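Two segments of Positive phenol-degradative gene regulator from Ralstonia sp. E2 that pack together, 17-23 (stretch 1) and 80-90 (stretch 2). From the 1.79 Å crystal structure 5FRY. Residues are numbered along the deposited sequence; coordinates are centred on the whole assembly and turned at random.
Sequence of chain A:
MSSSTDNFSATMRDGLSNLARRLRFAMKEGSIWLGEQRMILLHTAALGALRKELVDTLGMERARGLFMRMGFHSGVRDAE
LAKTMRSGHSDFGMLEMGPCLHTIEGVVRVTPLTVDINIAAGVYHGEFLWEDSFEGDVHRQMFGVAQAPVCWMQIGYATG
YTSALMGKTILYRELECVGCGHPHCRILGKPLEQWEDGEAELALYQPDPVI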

ATOM      1  N   SER A  17       1.007  20.010 -10.001  1.00 55.39           N
ATOM      2  CA  SER A  17      -0.251  20.368 -10.650  1.00 57.31           C
ATOM      3  C   SER A  17      -0.414  19.610 -11.968  1.00 56.95           C
ATOM      4  O   SER A  17      -1.474  19.040 -12.237  1.00 55.77           O
ATOM      5  CB  SER A  17      -0.337  21.882 -10.879  1.00 60.76           C
ATOM      6  OG  SER A  17       0.841  22.381 -11.489  1.00 65.26           O
ATOM      7  N   ASN A  18       0.650  19.590 -12.768  1.00 55.63           N
ATOM      8  CA  ASN A  18       0.649  18.928 -14.068  1.00 58.05           C
ATOM      9  C   ASN A  18       0.459  17.417 -13.934  1.00 56.02           C
ATOM     10  O   ASN A  18      -0.163  16.783 -14.785  1.00 55.73           O
ATOM     11  CB  ASN A  18       1.953  19.245 -14.810  1.00 56.01           C
ATOM     12  CG  ASN A  18       2.130  18.435 -16.083  1.00 61.37           C
ATOM     13  OD1 ASN A  18       1.172  18.170 -16.813  1.00 65.44           O
ATOM     14  ND2 ASN A  18       3.367  18.041 -16.358  1.00 59.95           N
ATOM     15  N   LEU A  19       0.984  16.850 -12.849  1.00 55.48           N
ATOM     16  CA  LEU A  19       0.900  15.408 -12.615  1.00 51.79           C
ATOM     17  C   LEU A  19      -0.376  15.002 -11.870  1.00 50.19           C
ATOM     18  O   LEU A  19      -0.730  13.823 -11.827  1.00 48.29           O
ATOM     19  CB  LEU A  19       2.136  14.928 -11.848  1.00 51.04           C
ATOM     20  CG  LEU A  19       3.356  14.666 -12.737  1.00 49.43           C
ATOM     21  CD1 LEU A  19       4.601  14.379 -11.927  1.00 39.82           C
ATOM     22  CD2 LEU A  19       3.056  13.497 -13.660  1.00 46.63           C
ATOM     23  N   ALA A  20      -1.077  15.978 -11.305  1.00 52.45           N
ATOM     24  CA  ALA A  20      -2.319  15.704 -10.579  1.00 48.59           C
ATOM     25  C   ALA A  20      -3.453  15.317 -11.535  1.00 50.20           C
ATOM     26  O   ALA A  20      -4.329  14.518 -11.189  1.00 50.46           O
ATOM     27  CB  ALA A  20      -2.719  16.910  -9.745  1.00 55.16           C
ATOM     28  N   ARG A  21      -3.420  15.893 -12.736  1.00 51.60           N
ATOM     29  CA  ARG A  21      -4.401  15.602 -13.781  1.00 50.06           C
ATOM     30  C   ARG A  21      -4.427  14.123 -14.188  1.00 50.32           C
ATOM     31  O   ARG A  21      -5.320  13.689 -14.912  1.00 46.92           O
ATOM     32  CB  ARG A  21      -4.117  16.453 -15.024  1.00 53.92           C
ATOM     33  CG  ARG A  21      -4.338  17.951 -14.851  1.00 51.40           C
ATOM     34  CD  ARG A  21      -3.982  18.702 -16.133  1.00 54.00           C
ATOM     35  NE  ARG A  21      -4.753  18.242 -17.293  1.00 54.05           N
ATOM     36  CZ  ARG A  21      -4.570  18.678 -18.536  1.00 55.03           C
ATOM     37  NH1 ARG A  21      -3.640  19.588 -18.791  1.00 57.67           N
ATOM     38  NH2 ARG A  21      -5.309  18.206 -19.532  1.00 55.57           N
ATOM     39  N   ARG A  22      -3.433  13.361 -13.741  1.00 48.21           N
ATOM     40  CA  ARG A  22      -3.320  11.950 -14.108  1.00 43.74           C
ATOM     41  C   ARG A  22      -3.807  11.038 -12.988  1.00 41.61           C
ATOM     42  O   ARG A  22      -3.807   9.812 -13.119  1.00 37.18           O
ATOM     43  CB  ARG A  22      -1.880  11.630 -14.473  1.00 42.64           C
ATOM     44  CG  ARG A  22      -1.369  12.495 -15.611  1.00 50.32           C
ATOM     45  CD  ARG A  22      -0.096  11.938 -16.175  1.00 53.54           C
ATOM     46  NE  ARG A  22      -0.057  12.034 -17.632  1.00 58.80           N
ATOM     47  CZ  ARG A  22      -0.917  11.426 -18.443  1.00 57.64           C
ATOM     48  NH1 ARG A  22      -1.908  10.690 -17.938  1.00 52.55           N
ATOM     49  NH2 ARG A  22      -0.792  11.569 -19.757  1.00 58.39           N
ATOM     50  N   LEU A  23      -4.223  11.650 -11.886  1.00 41.11           N
ATOM     51  CA  LEU A  23      -4.756  10.906 -10.752  1.00 40.62           C
ATOM     52  C   LEU A  23      -6.272  10.942 -10.832  1.00 39.72           C
ATOM     53  O   LEU A  23      -6.884  12.005 -10.744  1.00 44.69           O
ATOM     54  CB  LEU A  23      -4.259  11.481  -9.430  1.00 35.61           C
ATOM     55  CG  LEU A  23      -4.568  10.733  -8.137  1.00 37.97           C
ATOM     56  CD1 LEU A  23      -4.362   9.248  -8.321  1.00 35.98           C
ATOM     57  CD2 LEU A  23      -3.660  11.261  -7.043  1.00 38.35           C
ATOM     58  N   GLU A  80       7.551   5.500 -16.262  1.00 30.06           N
ATOM     59  CA  GLU A  80       6.834   5.254 -17.517  1.00 36.05           C
ATOM     60  C   GLU A  80       5.782   6.321 -17.732  1.00 36.07           C
ATOM     61  O   GLU A  80       5.549   6.749 -18.868  1.00 36.75           O
ATOM     62  CB  GLU A  80       6.172   3.873 -17.527  1.00 35.43           C
ATOM     63  CG  GLU A  80       7.158   2.726 -17.512  1.00 35.98           C
ATOM     64  CD  GLU A  80       6.485   1.384 -17.286  1.00 38.77           C
ATOM     65  OE1 GLU A  80       5.234   1.345 -17.164  1.00 36.55           O
ATOM     66  OE2 GLU A  80       7.207   0.365 -17.222  1.00 45.28           O
ATOM     67  N   LEU A  81       5.141   6.736 -16.642  1.00 31.55           N
ATOM     68  CA  LEU A  81       4.148   7.794 -16.702  1.00 37.87           C
ATOM     69  C   LEU A  81       4.824   9.118 -17.068  1.00 39.26           C
ATOM     70  O   LEU A  81       4.301   9.883 -17.879  1.00 42.73           O
ATOM     71  CB  LEU A  81       3.385   7.903 -15.374  1.00 34.53           C
ATOM     72  CG  LEU A  81       2.455   9.104 -15.195  1.00 36.30           C
ATOM     73  CD1 LEU A  81       1.472   9.168 -16.353  1.00 38.14           C
ATOM     74  CD2 LEU A  81       1.708   9.056 -13.872  1.00 31.30           C
ATOM     75  N   ALA A  82       5.999   9.368 -16.502  1.00 35.55           N
ATOM     76  CA  ALA A  82       6.696  10.631 -16.723  1.00 41.01           C
ATOM     77  C   ALA A  82       7.190  10.733 -18.158  1.00 38.41           C
ATOM     78  O   ALA A  82       7.171  11.807 -18.758  1.00 40.93           O
ATOM     79  CB  ALA A  82       7.861  10.779 -15.748  1.00 35.23           C
ATOM     80  N   LYS A  83       7.632   9.612 -18.706  1.00 36.03           N
ATOM     81  CA  LYS A  83       8.135   9.591 -20.078  1.00 36.16           C
ATOM     82  C   LYS A  83       7.037   9.936 -21.095  1.00 41.99           C
ATOM     83  O   LYS A  83       7.351  10.344 -22.212  1.00 51.29           O
ATOM     84  CB  LYS A  83       8.740   8.222 -20.415  1.00 31.95           C
ATOM     85  CG  LYS A  83      10.179   7.992 -19.942  1.00 36.66           C
ATOM     86  CD  LYS A  83      10.391   6.497 -19.840  1.00 40.43           C
ATOM     87  CE  LYS A  83      11.776   6.101 -19.396  1.00 37.98           C
ATOM     88  NZ  LYS A  83      12.026   4.668 -19.804  1.00 40.99           N
ATOM     89  N   THR A  84       5.779   9.784 -20.696  1.00 45.10           N
ATOM     90  CA  THR A  84       4.657  10.148 -21.552  1.00 42.10           C
ATOM     91  C   THR A  84       4.600  11.662 -21.723  1.00 45.87           C
ATOM     92  O   THR A  84       4.556  12.169 -22.843  1.00 49.87           O
ATOM     93  CB  THR A  84       3.319   9.653 -20.972  1.00 43.50           C
ATOM     94  OG1 THR A  84       3.276   9.918 -19.565  1.00 45.37           O
ATOM     95  CG2 THR A  84       3.158   8.158 -21.208  1.00 44.78           C
ATOM     96  N   MET A  85       4.607  12.377 -20.603  1.00 46.06           N
ATOM     97  CA  MET A  85       4.614  13.835 -20.619  1.00 51.43           C
ATOM     98  C   MET A  85       6.049  14.347 -20.642  1.00 54.40           C
ATOM     99  O   MET A  85       6.609  14.704 -19.605  1.00 57.80           O
ATOM    100  CB  MET A  85       3.873  14.391 -19.403  1.00 49.25           C
ATOM    101  CG  MET A  85       4.422  13.911 -18.069  1.00 53.41           C
ATOM    102  SD  MET A  85       3.143  13.739 -16.810  1.00 68.91           S
ATOM    103  CE  MET A  85       2.739  12.002 -16.974  1.00 56.61           C
ATOM    104  N   ARG A  86       6.640  14.374 -21.831  1.00 55.81           N
ATOM    105  CA  ARG A  86       8.031  14.766 -21.993  1.00 61.35           C
ATOM    106  C   ARG A  86       8.218  15.715 -23.175  1.00 67.28           C
ATOM    107  O   ARG A  86       9.346  15.990 -23.592  1.00 71.31           O
ATOM    108  CB  ARG A  86       8.891  13.514 -22.166  1.00 59.42           C
ATOM    109  CG  ARG A  86      10.382  13.768 -22.261  1.00 66.56           C
ATOM    110  CD  ARG A  86      11.158  12.523 -21.894  1.00 66.06           C
ATOM    111  NE  ARG A  86      12.488  12.501 -22.495  1.00 67.82           N
ATOM    112  CZ  ARG A  86      13.365  11.520 -22.308  1.00 65.67           C
ATOM    113  NH1 ARG A  86      13.043  10.492 -21.530  1.00 60.61           N
ATOM    114  NH2 ARG A  86      14.558  11.569 -22.890  1.00 62.88           N
ATOM    115  N   SER A  87       7.100  16.217 -23.696  1.00 70.71           N
ATOM    116  CA  SER A  87       7.074  17.074 -24.883  1.00 74.81           C
ATOM    117  C   SER A  87       8.222  18.080 -24.957  1.00 74.62           C
ATOM    118  O   SER A  87       9.115  17.959 -25.799  1.00 76.25           O
ATOM    119  CB  SER A  87       5.739  17.822 -24.946  1.00 78.30           C
ATOM    120  OG  SER A  87       5.415  18.388 -23.684  1.00 79.88           O
ATOM    121  N   GLY A  88       8.195  19.068 -24.069  1.00 73.90           N
ATOM    122  CA  GLY A  88       9.202  20.112 -24.064  1.00 72.96           C
ATOM    123  C   GLY A  88       9.906  20.255 -22.728  1.00 71.22           C
ATOM    124  O   GLY A  88      10.435  21.321 -22.407  1.00 68.88           O
ATOM    125  N   HIS A  89       9.917  19.178 -21.945  1.00 69.13           N
ATOM    126  CA  HIS A  89      10.547  19.213 -20.631  1.00 64.79           C
ATOM    127  C   HIS A  89      12.027  18.861 -20.714  1.00 61.13           C
ATOM    128  O   HIS A  89      12.433  18.014 -21.512  1.00 56.70           O
ATOM    129  CB  HIS A  89       9.828  18.265 -19.671  1.00 62.64           C
ATOM    130  CG  HIS A  89       8.434  18.697 -19.336  1.00 64.66           C
ATOM    131  ND1 HIS A  89       7.379  18.554 -20.208  1.00 68.77           N
ATOM    132  CD2 HIS A  89       7.929  19.289 -18.227  1.00 68.86           C
ATOM    133  CE1 HIS A  89       6.279  19.030 -19.650  1.00 68.31           C
ATOM    134  NE2 HIS A  89       6.585  19.481 -18.448  1.00 68.91           N
ATOM    135  N   SER A  90      12.838  19.527 -19.897  1.00 56.20           N
ATOM    136  CA  SER A  90      14.264  19.232 -19.852  1.00 50.55           C
ATOM    137  C   SER A  90      14.500  17.947 -19.062  1.00 51.46           C
ATOM    138  O   SER A  90      13.589  17.442 -18.395  1.00 49.65           O
ATOM    139  CB  SER A  90      15.046  20.387 -19.226  1.00 50.74           C
ATOM    140  OG  SER A  90      14.832  20.452 -17.821  1.00 49.89           O
TER

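The contact between residues 17-23 and 80-90 is small, burying 282 Å² in total, and it is made by side chains alone: no hydrogen bond crosses between the stretches. Arg22 and Met85 are the two largest contributors, with 70 and 68 Å² respectively, together about half of the covered surface, and the remaining contacts are grouped around them. The backbones stay well apart, with the CA atoms of Leu19 and Ala82 separated by 8.6 Å and those of Arg22 and Leu81 by 8.9 Å, so the gap is filled by side chains from both sides.

Met85 follows the helical part of the second stretch, and its CA-to-CB bond points toward the first. With chi1 in the p well and chi2 and chi3 between wells, the chain brings its sulfur against Leu19, where Leu19 CD2 lies 3.2 Å from Met85 SD. This is an apolar contact, and the thioether, long and flexible but without charge, suits a place beside a buried leucine. Leu19 itself leaves its backbone sideways to the contact; its m, t conformation carries the end of the side chain nearer, so that a methyl group reaches the sulfur. The end of Met85 should be read with caution, since its CE is modelled too close to Arg22 and to Leu81 O for its exact position to be relied on.

Arg22 approaches from the last part of the first stretch, within a type I beta turn that runs from Ala20 to Leu23. The turn is closed by a backbone hydrogen bond from Leu23 N to Ala20 O of 3.0 Å. Arg22 directs its CA-to-CB bond toward the second stretch, and its aliphatic portion packs on Leu81, with Arg22 CD 3.2 Å from Leu81 CD1. The same methyl group lies over one face of the guanidinium. An arginine can serve here because its methylene groups and the flat face of its guanidinium can both lie against hydrocarbon, while the residue as a whole remains partly exposed and its charge need not be fully buried. Leu81, by contrast, is buried and points toward the first stretch in a t, p conformation, giving the arginine a branched apolar surface to rest on; 39 Å² of it is covered.

At the more polar margin, Asn18 turns toward the second stretch, with chi1 in the t well, and has 38 Å² covered. Its amide passes near two residues: Asn18 ND2 is 4.3 Å from Met85 SD and 4.1 Å from His89 NE2. Both separations are those of packing, and the partly exposed amide makes no hydrogen bond to the second stretch. His89 points toward the first stretch but has only 16 Å² covered, so its ring borders the contact while staying largely open to its surroundings. The association therefore rests on apolar packing of Leu19, Met85, Leu81 and the aliphatic part of Arg22, with Asn18 and His89 meeting beside it.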